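Local structure of thermotoga maritima TmcAL (Thermotoga maritima, 5Y0T) at residues Tyr32-Met37 against Arg347-Leu352; Ile108-Arg113 against Leu162-Ser167; Gln112-Ile117 against Tyr145-Tyr150; Thr211-Leu216 against Asp227-Asp232; Leu237-Glu240 against Gly244-Pro247. The protein belongs to the HIGH nucleotidyl transferase family of the HUP clan, with an alpha/beta fold that holds adenosine-5'-rp-alpha-thio-triphosphate in a pocket. One frame throughout, in Å; residues are numbered along the deposited sequence.

Contact 1. Residues Tyr32-Met37 against Arg347-Leu352; sequences YTIAVM and REILSL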
# COMPACT_ATOMS: atom_id res chain seq x y z
N TYR A 32 7.86 6.39 -42.41
CA TYR A 32 8.24 6.30 -41.00
C TYR A 32 7.36 5.29 -40.28
O TYR A 32 6.25 5.02 -40.71
CB TYR A 32 8.10 7.66 -40.28
CG TYR A 32 8.87 8.78 -40.95
CD1 TYR A 32 10.20 9.04 -40.61
CD2 TYR A 32 8.26 9.58 -41.92
CE1 TYR A 32 10.91 10.05 -41.22
CE2 TYR A 32 8.96 10.59 -42.54
CZ TYR A 32 10.28 10.82 -42.18
OH TYR A 32 10.97 11.82 -42.80
N THR A 33 7.87 4.76 -39.17
CA THR A 33 7.13 3.83 -38.33
C THR A 33 7.10 4.35 -36.89
O THR A 33 8.14 4.66 -36.31
CB THR A 33 7.78 2.43 -38.36
OG1 THR A 33 7.72 1.93 -39.70
CG2 THR A 33 7.05 1.47 -37.43
N ILE A 34 5.91 4.43 -36.33
CA ILE A 34 5.69 4.92 -34.98
C ILE A 34 5.05 3.81 -34.16
O ILE A 34 4.07 3.20 -34.60
CB ILE A 34 4.79 6.16 -34.99
CG1 ILE A 34 5.49 7.31 -35.73
CG2 ILE A 34 4.41 6.55 -33.57
CD1 ILE A 34 4.56 8.51 -35.96
N ALA A 35 5.59 3.54 -32.98
CA ALA A 35 4.98 2.53 -32.09
C ALA A 35 4.39 3.21 -30.87
O ALA A 35 4.98 4.13 -30.34
CB ALA A 35 6.01 1.50 -31.66
N VAL A 36 3.20 2.77 -30.45
CA VAL A 36 2.66 3.14 -29.14
C VAL A 36 2.75 1.87 -28.31
O VAL A 36 2.21 0.83 -28.67
CB VAL A 36 1.20 3.71 -29.21
CG1 VAL A 36 0.17 2.69 -29.78
CG2 VAL A 36 0.75 4.23 -27.83
N MET A 37 3.48 1.98 -27.19
CA MET A 37 3.93 0.84 -26.42
C MET A 37 3.50 0.98 -24.95
O MET A 37 3.65 2.04 -24.35
CB MET A 37 5.46 0.72 -26.49
CG MET A 37 6.05 -0.55 -25.86
SD MET A 37 7.86 -0.51 -25.79
CE MET A 37 8.07 0.53 -24.34
N ARG A 347 13.55 12.02 -35.96
CA ARG A 347 13.45 13.48 -35.80
C ARG A 347 12.52 14.13 -36.82
O ARG A 347 11.76 15.04 -36.50
CB ARG A 347 14.81 14.16 -35.95
CG ARG A 347 15.80 13.96 -34.81
CD ARG A 347 17.12 14.64 -35.23
NE ARG A 347 18.11 14.67 -34.15
CZ ARG A 347 19.41 14.86 -34.35
NH1 ARG A 347 19.89 15.01 -35.59
NH2 ARG A 347 20.24 14.90 -33.31
N GLU A 348 12.65 13.67 -38.06
CA GLU A 348 11.90 14.23 -39.18
C GLU A 348 10.40 14.09 -38.96
O GLU A 348 9.65 15.04 -39.19
CB GLU A 348 12.32 13.57 -40.49
CG GLU A 348 13.81 13.73 -40.81
CD GLU A 348 14.30 12.80 -41.91
OE1 GLU A 348 13.46 12.09 -42.52
OE2 GLU A 348 15.53 12.76 -42.15
N ILE A 349 9.95 12.91 -38.52
CA ILE A 349 8.50 12.71 -38.36
C ILE A 349 8.05 13.33 -37.04
O ILE A 349 6.94 13.84 -36.94
CB ILE A 349 8.07 11.21 -38.46
CG1 ILE A 349 6.54 11.07 -38.55
CG2 ILE A 349 8.59 10.38 -37.28
CD1 ILE A 349 5.93 11.82 -39.75
N LEU A 350 8.93 13.37 -36.06
CA LEU A 350 8.57 14.02 -34.80
C LEU A 350 8.38 15.52 -35.01
O LEU A 350 7.46 16.14 -34.46
CB LEU A 350 9.63 13.75 -33.73
CG LEU A 350 9.34 14.36 -32.36
CD1 LEU A 350 7.98 13.90 -31.85
CD2 LEU A 350 10.45 13.97 -31.37
N SER A 351 9.22 16.11 -35.86
CA SER A 351 9.09 17.51 -36.19
C SER A 351 7.73 17.81 -36.86
O SER A 351 7.07 18.82 -36.56
CB SER A 351 10.26 17.93 -37.09
OG SER A 351 10.10 19.27 -37.52
N LEU A 352 7.30 16.92 -37.75
CA LEU A 352 6.01 17.09 -38.39
C LEU A 352 4.86 16.92 -37.38
O LEU A 352 3.89 17.66 -37.43
CB LEU A 352 5.84 16.09 -39.54
CG LEU A 352 4.58 16.31 -40.37
CD1 LEU A 352 4.60 17.70 -41.02
CD2 LEU A 352 4.44 15.25 -41.44

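Contact 2. Residues Ile108-Arg113 against Leu162-Ser167; sequences IEFLQR and LKLEKS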
# COMPACT_ATOMS: atom_id res chain seq x y z
N ILE A 108 -9.01 -9.27 -42.80
CA ILE A 108 -9.25 -7.89 -42.38
C ILE A 108 -10.70 -7.51 -42.69
O ILE A 108 -11.32 -6.74 -41.96
CB ILE A 108 -8.29 -6.89 -43.06
CG1 ILE A 108 -8.54 -5.47 -42.56
CG2 ILE A 108 -8.42 -6.96 -44.59
CD1 ILE A 108 -8.10 -5.24 -41.13
N GLU A 109 -11.23 -8.08 -43.76
CA GLU A 109 -12.59 -7.78 -44.18
C GLU A 109 -13.60 -8.27 -43.15
O GLU A 109 -14.55 -7.56 -42.84
CB GLU A 109 -12.89 -8.41 -45.54
CG GLU A 109 -12.13 -7.78 -46.69
CD GLU A 109 -12.90 -7.84 -47.99
OE1 GLU A 109 -14.08 -8.26 -47.97
OE2 GLU A 109 -12.33 -7.46 -49.04
N PHE A 110 -13.37 -9.46 -42.61
CA PHE A 110 -14.23 -9.98 -41.54
C PHE A 110 -14.19 -9.06 -40.32
O PHE A 110 -15.23 -8.70 -39.75
CB PHE A 110 -13.83 -11.41 -41.15
CG PHE A 110 -14.47 -11.87 -39.85
CD1 PHE A 110 -15.80 -12.22 -39.81
CD2 PHE A 110 -13.73 -11.92 -38.68
CE1 PHE A 110 -16.40 -12.63 -38.61
CE2 PHE A 110 -14.31 -12.31 -37.49
CZ PHE A 110 -15.65 -12.67 -37.45
N LEU A 111 -12.99 -8.63 -39.92
CA LEU A 111 -12.85 -7.81 -38.72
C LEU A 111 -13.51 -6.44 -38.90
O LEU A 111 -14.12 -5.90 -37.98
CB LEU A 111 -11.38 -7.64 -38.35
CG LEU A 111 -10.62 -8.95 -38.12
CD1 LEU A 111 -9.18 -8.66 -37.72
CD2 LEU A 111 -11.32 -9.79 -37.06
N GLN A 112 -13.39 -5.89 -40.10
CA GLN A 112 -14.01 -4.60 -40.39
C GLN A 112 -15.54 -4.70 -40.38
O GLN A 112 -16.21 -3.78 -39.91
CB GLN A 112 -13.52 -4.06 -41.74
CG GLN A 112 -12.20 -3.27 -41.61
CD GLN A 112 -11.50 -3.06 -42.94
OE1 GLN A 112 -11.98 -3.50 -43.99
NE2 GLN A 112 -10.35 -2.38 -42.90
N ARG A 113 -16.08 -5.80 -40.91
CA ARG A 113 -17.53 -6.00 -40.88
C ARG A 113 -18.03 -6.05 -39.45
O ARG A 113 -19.05 -5.45 -39.12
CB ARG A 113 -17.93 -7.29 -41.61
CG ARG A 113 -18.56 -7.06 -42.98
CD ARG A 113 -19.26 -8.32 -43.55
NE ARG A 113 -18.40 -9.51 -43.55
CZ ARG A 113 -17.37 -9.70 -44.38
NH1 ARG A 113 -17.07 -8.79 -45.29
NH2 ARG A 113 -16.65 -10.82 -44.30
N LEU A 162 -16.88 -17.25 -34.77
CA LEU A 162 -15.99 -17.99 -33.87
C LEU A 162 -14.54 -17.50 -33.93
O LEU A 162 -13.76 -17.76 -33.01
CB LEU A 162 -16.05 -19.49 -34.20
CG LEU A 162 -17.35 -20.19 -33.84
CD1 LEU A 162 -17.44 -21.56 -34.50
CD2 LEU A 162 -17.47 -20.33 -32.33
N LYS A 163 -14.17 -16.79 -34.99
CA LYS A 163 -12.82 -16.21 -35.08
C LYS A 163 -12.55 -15.25 -33.93
O LYS A 163 -11.40 -15.00 -33.56
CB LYS A 163 -12.64 -15.49 -36.42
CG LYS A 163 -12.57 -16.40 -37.65
CD LYS A 163 -12.58 -15.55 -38.92
CE LYS A 163 -12.88 -16.37 -40.15
NZ LYS A 163 -13.09 -15.48 -41.33
N LEU A 164 -13.62 -14.74 -33.33
CA LEU A 164 -13.50 -13.74 -32.27
C LEU A 164 -13.23 -14.41 -30.93
O LEU A 164 -13.25 -13.76 -29.89
CB LEU A 164 -14.75 -12.87 -32.22
CG LEU A 164 -14.95 -11.99 -33.46
CD1 LEU A 164 -16.27 -11.23 -33.40
CD2 LEU A 164 -13.78 -11.03 -33.64
N GLU A 165 -13.02 -15.72 -30.92
CA GLU A 165 -12.56 -16.37 -29.69
C GLU A 165 -11.05 -16.22 -29.54
O GLU A 165 -10.47 -16.56 -28.51
CB GLU A 165 -12.95 -17.85 -29.67
CG GLU A 165 -14.45 -18.07 -29.78
CD GLU A 165 -14.85 -19.51 -29.55
OE1 GLU A 165 -13.98 -20.40 -29.53
OE2 GLU A 165 -16.07 -19.75 -29.39
N LYS A 166 -10.40 -15.71 -30.59
CA LYS A 166 -8.95 -15.58 -30.60
C LYS A 166 -8.56 -14.17 -30.19
O LYS A 166 -9.09 -13.20 -30.73
CB LYS A 166 -8.40 -15.91 -32.00
CG LYS A 166 -8.77 -17.30 -32.54
CD LYS A 166 -8.06 -18.42 -31.79
CE LYS A 166 -8.36 -19.77 -32.41
NZ LYS A 166 -7.84 -20.91 -31.59
N SER A 167 -7.64 -14.07 -29.24
CA SER A 167 -7.30 -12.79 -28.59
C SER A 167 -6.94 -11.66 -29.55
O SER A 167 -7.44 -10.53 -29.43
CB SER A 167 -6.14 -12.99 -27.61
OG SER A 167 -6.44 -13.95 -26.62

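Contact 3. Residues Gln112-Ile117 against Tyr145-Tyr150; sequences QRVARI and YALMRY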
# COMPACT_ATOMS: atom_id res chain seq x y z
N GLN A 112 -13.39 -5.89 -40.10
CA GLN A 112 -14.01 -4.60 -40.39
C GLN A 112 -15.54 -4.70 -40.38
O GLN A 112 -16.21 -3.78 -39.91
CB GLN A 112 -13.52 -4.06 -41.74
CG GLN A 112 -12.20 -3.27 -41.61
CD GLN A 112 -11.50 -3.06 -42.94
OE1 GLN A 112 -11.98 -3.50 -43.99
NE2 GLN A 112 -10.35 -2.38 -42.90
N ARG A 113 -16.08 -5.80 -40.91
CA ARG A 113 -17.53 -6.00 -40.88
C ARG A 113 -18.03 -6.05 -39.45
O ARG A 113 -19.05 -5.45 -39.12
CB ARG A 113 -17.93 -7.29 -41.61
CG ARG A 113 -18.56 -7.06 -42.98
CD ARG A 113 -19.26 -8.32 -43.55
NE ARG A 113 -18.40 -9.51 -43.55
CZ ARG A 113 -17.37 -9.70 -44.38
NH1 ARG A 113 -17.07 -8.79 -45.29
NH2 ARG A 113 -16.65 -10.82 -44.30
N VAL A 114 -17.31 -6.77 -38.59
CA VAL A 114 -17.73 -6.87 -37.20
C VAL A 114 -17.60 -5.51 -36.51
O VAL A 114 -18.52 -5.09 -35.80
CB VAL A 114 -16.92 -7.92 -36.41
CG1 VAL A 114 -17.23 -7.83 -34.92
CG2 VAL A 114 -17.22 -9.31 -36.94
N ALA A 115 -16.49 -4.81 -36.74
CA ALA A 115 -16.33 -3.50 -36.10
C ALA A 115 -17.44 -2.54 -36.50
O ALA A 115 -17.91 -1.76 -35.67
CB ALA A 115 -14.97 -2.90 -36.44
N ARG A 116 -17.87 -2.61 -37.75
CA ARG A 116 -18.95 -1.74 -38.25
C ARG A 116 -20.28 -1.99 -37.51
O ARG A 116 -20.98 -1.04 -37.12
CB ARG A 116 -19.11 -1.95 -39.76
CG ARG A 116 -20.31 -1.25 -40.39
CD ARG A 116 -20.20 0.26 -40.32
NE ARG A 116 -19.04 0.78 -41.03
CZ ARG A 116 -18.79 2.08 -41.18
NH1 ARG A 116 -19.63 2.98 -40.68
NH2 ARG A 116 -17.71 2.49 -41.84
N ILE A 117 -20.63 -3.25 -37.32
CA ILE A 117 -21.84 -3.60 -36.57
C ILE A 117 -21.77 -3.07 -35.15
O ILE A 117 -22.73 -2.45 -34.67
CB ILE A 117 -22.07 -5.12 -36.55
CG1 ILE A 117 -22.29 -5.63 -37.97
CG2 ILE A 117 -23.28 -5.48 -35.69
CD1 ILE A 117 -22.15 -7.14 -38.12
N TYR A 145 -22.35 -14.34 -28.96
CA TYR A 145 -23.61 -15.00 -29.28
C TYR A 145 -24.54 -14.06 -30.03
O TYR A 145 -25.25 -14.48 -30.95
CB TYR A 145 -24.28 -15.51 -28.00
CG TYR A 145 -23.43 -16.48 -27.21
CD1 TYR A 145 -22.58 -17.38 -27.86
CD2 TYR A 145 -23.47 -16.50 -25.83
CE1 TYR A 145 -21.80 -18.26 -27.14
CE2 TYR A 145 -22.69 -17.38 -25.11
CZ TYR A 145 -21.86 -18.26 -25.77
OH TYR A 145 -21.08 -19.14 -25.05
N ALA A 146 -24.54 -12.79 -29.63
CA ALA A 146 -25.40 -11.80 -30.27
C ALA A 146 -24.99 -11.58 -31.72
O ALA A 146 -25.84 -11.46 -32.62
CB ALA A 146 -25.38 -10.50 -29.50
N LEU A 147 -23.68 -11.53 -31.96
CA LEU A 147 -23.15 -11.37 -33.31
C LEU A 147 -23.50 -12.58 -34.16
O LEU A 147 -23.91 -12.44 -35.32
CB LEU A 147 -21.64 -11.15 -33.28
CG LEU A 147 -21.19 -9.78 -32.80
CD1 LEU A 147 -19.69 -9.75 -32.56
CD2 LEU A 147 -21.57 -8.70 -33.80
N MET A 148 -23.37 -13.77 -33.58
CA MET A 148 -23.73 -15.00 -34.27
C MET A 148 -25.19 -14.98 -34.69
O MET A 148 -25.53 -15.35 -35.82
CB MET A 148 -23.47 -16.23 -33.40
CG MET A 148 -22.00 -16.52 -33.17
SD MET A 148 -21.73 -17.89 -32.04
CE MET A 148 -19.94 -17.91 -32.01
N ARG A 149 -26.05 -14.56 -33.77
CA ARG A 149 -27.48 -14.56 -34.04
C ARG A 149 -27.78 -13.51 -35.10
O ARG A 149 -28.64 -13.71 -35.97
CB ARG A 149 -28.27 -14.32 -32.75
CG ARG A 149 -28.27 -15.52 -31.81
CD ARG A 149 -28.91 -15.22 -30.46
NE ARG A 149 -30.35 -15.01 -30.54
CZ ARG A 149 -31.09 -14.55 -29.54
NH1 ARG A 149 -30.52 -14.24 -28.38
NH2 ARG A 149 -32.40 -14.39 -29.69
N TYR A 150 -27.05 -12.40 -35.04
CA TYR A 150 -27.14 -11.35 -36.04
C TYR A 150 -26.70 -11.88 -37.41
O TYR A 150 -27.40 -11.69 -38.41
CB TYR A 150 -26.29 -10.14 -35.64
CG TYR A 150 -26.51 -8.92 -36.51
CD1 TYR A 150 -27.65 -8.15 -36.37
CD2 TYR A 150 -25.58 -8.55 -37.47
CE1 TYR A 150 -27.87 -7.03 -37.16
CE2 TYR A 150 -25.78 -7.43 -38.27
CZ TYR A 150 -26.93 -6.68 -38.11
OH TYR A 150 -27.15 -5.58 -38.90

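Contact 4. Residues Thr211-Leu216 against Asp227-Asp232; sequences TAIRNL and DSLPED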
# COMPACT_ATOMS: atom_id res chain seq x y z
N THR A 211 4.94 -14.88 -23.15
CA THR A 211 4.74 -15.48 -21.82
C THR A 211 5.62 -16.72 -21.65
O THR A 211 6.21 -16.93 -20.59
CB THR A 211 3.25 -15.84 -21.58
OG1 THR A 211 2.46 -14.64 -21.60
CG2 THR A 211 3.07 -16.53 -20.23
N ALA A 212 5.74 -17.54 -22.69
CA ALA A 212 6.64 -18.69 -22.61
C ALA A 212 8.08 -18.22 -22.35
O ALA A 212 8.81 -18.80 -21.56
CB ALA A 212 6.57 -19.53 -23.88
N ILE A 213 8.48 -17.14 -23.02
CA ILE A 213 9.86 -16.66 -22.90
C ILE A 213 10.14 -16.13 -21.51
O ILE A 213 11.21 -16.36 -20.94
CB ILE A 213 10.16 -15.59 -23.97
CG1 ILE A 213 10.08 -16.23 -25.36
CG2 ILE A 213 11.55 -14.98 -23.76
CD1 ILE A 213 10.01 -15.19 -26.46
N ARG A 214 9.17 -15.43 -20.93
CA ARG A 214 9.32 -14.98 -19.56
C ARG A 214 9.45 -16.18 -18.62
O ARG A 214 10.19 -16.13 -17.64
CB ARG A 214 8.14 -14.08 -19.15
CG ARG A 214 8.14 -12.73 -19.87
CD ARG A 214 7.21 -11.71 -19.18
NE ARG A 214 5.84 -12.22 -19.03
CZ ARG A 214 4.91 -12.18 -19.98
NH1 ARG A 214 5.18 -11.67 -21.17
NH2 ARG A 214 3.70 -12.66 -19.74
N ASN A 215 8.76 -17.27 -18.92
CA ASN A 215 8.89 -18.46 -18.09
C ASN A 215 10.25 -19.13 -18.27
O ASN A 215 10.79 -19.72 -17.33
CB ASN A 215 7.77 -19.47 -18.38
CG ASN A 215 6.45 -19.06 -17.75
OD1 ASN A 215 6.43 -18.21 -16.86
ND2 ASN A 215 5.36 -19.65 -18.21
N LEU A 216 10.79 -19.05 -19.48
CA LEU A 216 12.15 -19.53 -19.72
C LEU A 216 13.15 -18.74 -18.88
O LEU A 216 14.09 -19.31 -18.33
CB LEU A 216 12.51 -19.43 -21.21
CG LEU A 216 11.84 -20.42 -22.17
CD1 LEU A 216 12.18 -20.06 -23.60
CD2 LEU A 216 12.23 -21.87 -21.86
N ASP A 227 17.70 -17.98 -28.18
CA ASP A 227 17.13 -18.51 -29.43
C ASP A 227 15.78 -17.90 -29.82
O ASP A 227 15.36 -17.99 -30.98
CB ASP A 227 16.96 -20.03 -29.33
CG ASP A 227 18.27 -20.76 -29.25
OD1 ASP A 227 19.30 -20.19 -29.67
OD2 ASP A 227 18.27 -21.91 -28.76
N SER A 228 15.10 -17.30 -28.85
CA SER A 228 13.77 -16.72 -29.06
C SER A 228 13.74 -15.24 -29.39
O SER A 228 12.69 -14.69 -29.73
CB SER A 228 12.91 -16.95 -27.81
OG SER A 228 12.87 -18.33 -27.47
N LEU A 229 14.89 -14.57 -29.24
CA LEU A 229 14.92 -13.10 -29.35
C LEU A 229 15.91 -12.66 -30.41
O LEU A 229 16.91 -13.33 -30.66
CB LEU A 229 15.31 -12.44 -28.02
CG LEU A 229 14.62 -12.80 -26.71
CD1 LEU A 229 15.19 -11.91 -25.58
CD2 LEU A 229 13.11 -12.66 -26.80
N PRO A 230 15.63 -11.52 -31.05
CA PRO A 230 16.66 -10.90 -31.89
C PRO A 230 17.88 -10.54 -31.03
O PRO A 230 17.74 -10.28 -29.83
CB PRO A 230 15.98 -9.65 -32.44
CG PRO A 230 14.51 -9.91 -32.30
CD PRO A 230 14.37 -10.76 -31.06
N GLU A 231 19.06 -10.51 -31.65
CA GLU A 231 20.30 -10.24 -30.92
C GLU A 231 20.27 -8.94 -30.10
O GLU A 231 20.64 -8.93 -28.92
CB GLU A 231 21.47 -10.20 -31.91
CG GLU A 231 22.83 -10.15 -31.24
CD GLU A 231 23.97 -10.24 -32.23
OE1 GLU A 231 23.70 -10.19 -33.46
OE2 GLU A 231 25.13 -10.36 -31.79
N ASP A 232 19.80 -7.85 -30.70
CA ASP A 232 19.79 -6.59 -29.95
C ASP A 232 18.83 -6.63 -28.78
O ASP A 232 19.03 -5.95 -27.76
CB ASP A 232 19.44 -5.40 -30.85
CG ASP A 232 20.56 -5.01 -31.79
OD1 ASP A 232 21.73 -5.38 -31.53
OD2 ASP A 232 20.28 -4.32 -32.78

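Contact 5. Residues Leu237-Glu240 against Gly244-Pro247; sequences LMRE and GRGP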
# COMPACT_ATOMS: atom_id res chain seq x y z
N LEU A 237 18.36 -7.02 -22.85
CA LEU A 237 17.85 -7.83 -21.75
C LEU A 237 18.98 -8.20 -20.78
O LEU A 237 18.85 -8.04 -19.57
CB LEU A 237 17.17 -9.10 -22.28
CG LEU A 237 16.69 -10.09 -21.21
CD1 LEU A 237 15.56 -9.48 -20.38
CD2 LEU A 237 16.25 -11.40 -21.84
N MET A 238 20.09 -8.67 -21.34
CA MET A 238 21.27 -8.99 -20.53
C MET A 238 21.85 -7.76 -19.83
O MET A 238 22.29 -7.83 -18.68
CB MET A 238 22.35 -9.65 -21.40
CG MET A 238 21.99 -11.05 -21.87
SD MET A 238 21.84 -12.22 -20.50
CE MET A 238 20.07 -12.49 -20.44
N ARG A 239 21.85 -6.63 -20.54
CA ARG A 239 22.30 -5.36 -19.97
C ARG A 239 21.53 -5.01 -18.71
O ARG A 239 22.11 -4.63 -17.68
CB ARG A 239 22.15 -4.21 -20.99
CG ARG A 239 22.64 -2.85 -20.46
CD ARG A 239 22.21 -1.70 -21.36
NE ARG A 239 20.81 -1.33 -21.13
CZ ARG A 239 20.10 -0.54 -21.92
NH1 ARG A 239 20.65 -0.06 -23.03
NH2 ARG A 239 18.84 -0.25 -21.62
N GLU A 240 20.21 -5.13 -18.78
CA GLU A 240 19.37 -4.77 -17.64
C GLU A 240 19.58 -5.75 -16.49
O GLU A 240 19.60 -5.36 -15.32
CB GLU A 240 17.89 -4.72 -18.04
CG GLU A 240 17.58 -3.67 -19.09
CD GLU A 240 17.87 -2.27 -18.60
OE1 GLU A 240 17.16 -1.83 -17.68
OE2 GLU A 240 18.83 -1.62 -19.11
N GLY A 244 21.11 -5.11 -12.60
CA GLY A 244 20.15 -5.34 -11.53
C GLY A 244 18.82 -4.64 -11.74
O GLY A 244 18.10 -4.37 -10.78
N ARG A 245 18.52 -4.28 -12.98
CA ARG A 245 17.23 -3.70 -13.33
C ARG A 245 16.28 -4.73 -13.95
O ARG A 245 15.23 -4.38 -14.48
CB ARG A 245 17.42 -2.49 -14.25
CG ARG A 245 17.99 -1.26 -13.50
CD ARG A 245 17.88 0.02 -14.34
NE ARG A 245 18.54 -0.20 -15.62
CZ ARG A 245 19.83 -0.00 -15.85
NH1 ARG A 245 20.62 0.46 -14.87
NH2 ARG A 245 20.32 -0.28 -17.05
N GLY A 246 16.68 -5.99 -13.96
CA GLY A 246 15.76 -7.04 -14.37
C GLY A 246 16.30 -8.40 -14.00
O GLY A 246 17.42 -8.50 -13.53
N PRO A 247 15.50 -9.46 -14.20
CA PRO A 247 14.12 -9.39 -14.68
C PRO A 247 13.21 -8.96 -13.55
O PRO A 247 13.58 -9.12 -12.40
CB PRO A 247 13.82 -10.82 -15.13
CG PRO A 247 14.68 -11.67 -14.21
CD PRO A 247 15.93 -10.84 -13.93
O HOH W 1 14.68 -2.86 -16.84

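Contact 1. Residues Tyr32-Met37 against Arg347-Leu352
Tyr32 meets helix 346-356 in two ways, by its hydroxyl and by one face of its ring. The polar contact is a hydrogen bond of 2.5 Å from Tyr32 OH to Glu348 OE1. The oxygen uses its anti lone pair, and the carboxylate stands almost perpendicular to the ring, 89° between the planes. Glu348 OE1 has a second partner in the salt bridge to Lys345, so an acid suits this exposed place.

The apolar contact lies over the ring. Ile349 CB sits 3.7 Å from the centroid of the Tyr32 ring, a CH-pi contact. Two torsions of Ile349 (chi1 -170°, chi2 58°) together bring its CD1 to Tyr32 CD2, at 3.9 Å. Deeper along the strand, Ile34 CD1 touches Ile349 CG1 at 4.1 Å, isoleucine against isoleucine in the core.

An amphipathic tyrosine fits this boundary: its ring continues the apolar interior, while its hydroxyl reaches a carboxylate whose charge Lys345 would partly balance.

Contact 2. Residues Ile108-Arg113 against Leu162-Ser167
The Phe110 ring has the side chain of Lys163 lying over one face, with CD 4.1 Å from the ring centroid in a CH-pi contact. The ammonium group is off-centre over the same ring: Lys163 NZ is 4.6 Å from the centroid, 29° off the normal, a cation-pi contact. Leu164 comes to the ring obliquely, its CD2 4.1 Å from Phe110 CE2.

Phe110 CG is anti to the backbone N (chi1 167°), which carries the ring out from helix 108-120 to the short 3-10 segment. Lys163 is extended beyond CG and runs back toward that helix, with its CB and CD against the ring; CB is 3.7 Å from Phe110 CE2. Leu164 also grazes Leu111, CD2 to CD2 at 4.4 Å, and its neighbours also include Val173 and Leu147.

Lysine suits this place because it has two characters. Its chain is greasy enough to pack on phenylalanine, whereas its ammonium end is gripped by salt bridges to Glu160 and Asp107. Those carboxylates are the stronger partners, and by fixing NZ they would help keep the chain over the ring; the cation-pi term is probably a modest addition.

Contact 3. Residues Gln112-Ile117 against Tyr145-Tyr150
Ile117 and Tyr150 make the closest approach between these two helices, and the contact is wholly apolar. The aromatic part comes first. Ile117 CD1 lies 3.6 Å from Tyr150 CE2, and CG2 of the same isoleucine is over one face of the ring. A chi1 of -170° turns the Tyr150 ring away from its own backbone N and out toward the isoleucine, and the two side chains meet at a slant.

The aliphatic part centres on Leu147, whose two methyls serve different partners. CD1 meets Val114 CG1 at 3.9 Å, the two side chains crossing at about a right angle, while CD2 lies 4.1 Å from Ile117 CG2 as the leucine and isoleucine slide past each other in opposite directions. Beta-branched Val114 and Ile117 present methyls close to their own helix. The segment axes are 12.0 Å apart at closest, a separation consistent with contact made through the ends of Leu147 and the Tyr150 ring.

The segments run at 103° to each other, closer to perpendicular than to aligned. Behind them, Val114 and Ala115 pack on helix 167-182, and Ala146 and Arg149 on helix 123-134, with Pro122 beside Tyr150. All four helices belong to the helical stretch that lies along the chain between strands 98-103 and 187-192, parallel neighbours in the central sheet.

Contact 4. Residues Thr211-Leu216 against Asp227-Asp232
Ile213 packs against Ser228 and Leu229. The tight part is the end of its longer branch: CD1 lies 3.7 Å from Ser228 CB and 4.0 Å from Leu229 CD2. A chi1 of -65° sets CG1 opposite the carbonyl carbon and so sends the CG1-CD1 arm toward Ser228, while the other branch, CG2, reaches Leu229 CD2 at 4.1 Å. A beta-branched residue suits the place because its two arms bracket the leucine methyl, and the long arm covers the serine as well.

Serine is small enough to let the helix come near, with the CA atoms of Ile213 and Ser228 7.3 Å apart. Although buried, its hydroxyl is satisfied within its own helical turn, where OG is hydrogen-bonded to Glu224 O; what it offers Ile213 is chiefly its CB.

The looser side is at Leu216, which is partly exposed. Its CD1 comes only to 4.3 Å from Ser228 OG, and it packs instead on Glu224 and Val225 of helix 222-228.

The arrangement is a pair of successive helices, 210-218 and 222-228, folded onto each other, the chain then turning at Pro230, the N-cap of helix 231-242. It lies beside the ligand pocket: Ile213 also touches His14, in the HNGH sequence that is this protein's form of the HIGH motif.

Contact 5. Residues Leu237-Glu240 against Gly244-Pro247
A Schellman motif ends helix 231-242, with Gly244 as the residue that leaves the helix at positive phi (81°), a conformation that favours glycine. The next residue, Arg245, turns back, and its N donates to Glu240 O at 2.8 Å.

The side chains repeat the link. Arg245 grips the Glu240 carboxylate side-on: NE bonds OE1 at 3.0 Å and NH2 bonds OE2 at 2.9 Å, the latter from above the carboxylate plane. The planes are 48° apart, so this bidentate salt bridge is twisted. Arg239 arrives at OE2 too, with Arg239 NE 2.8 Å and NH2 2.9 Å from Glu240 OE2. One water donates to both Glu240 OE1 and Arg245 O. Arg239 NH1 and Arg245 NH1 have further carboxylates, Glu57 and Glu243.

Three arginine N-H groups thus converge on a single oxygen, OE2. Such a setting would favour the charged form of this buried glutamate, and the carboxylate in turn draws the two guanidinium groups together at the helix end.

From the N terminus, residues 32-37 open contact 1, whose loop closes only at 347-352 and encloses the other four. Helix 108-120 starts contacts 2 and 3 together, sharing Gln112 and Arg113; contact 3 closes first, at 145-150, then contact 2 at 162-167, and they touch through Leu164 against Leu147 and Val114. Contacts 4 and 5 follow in series as short local closures and meet where Leu229 packs on Leu237. Contact 1 fastens a late helix to a strand of the central sheet, contacts 2 and 3 build the helical insertion, and contacts 4 and 5 join helices 210-218, 222-228 and 231-242, between strands 187-192 and 337-343.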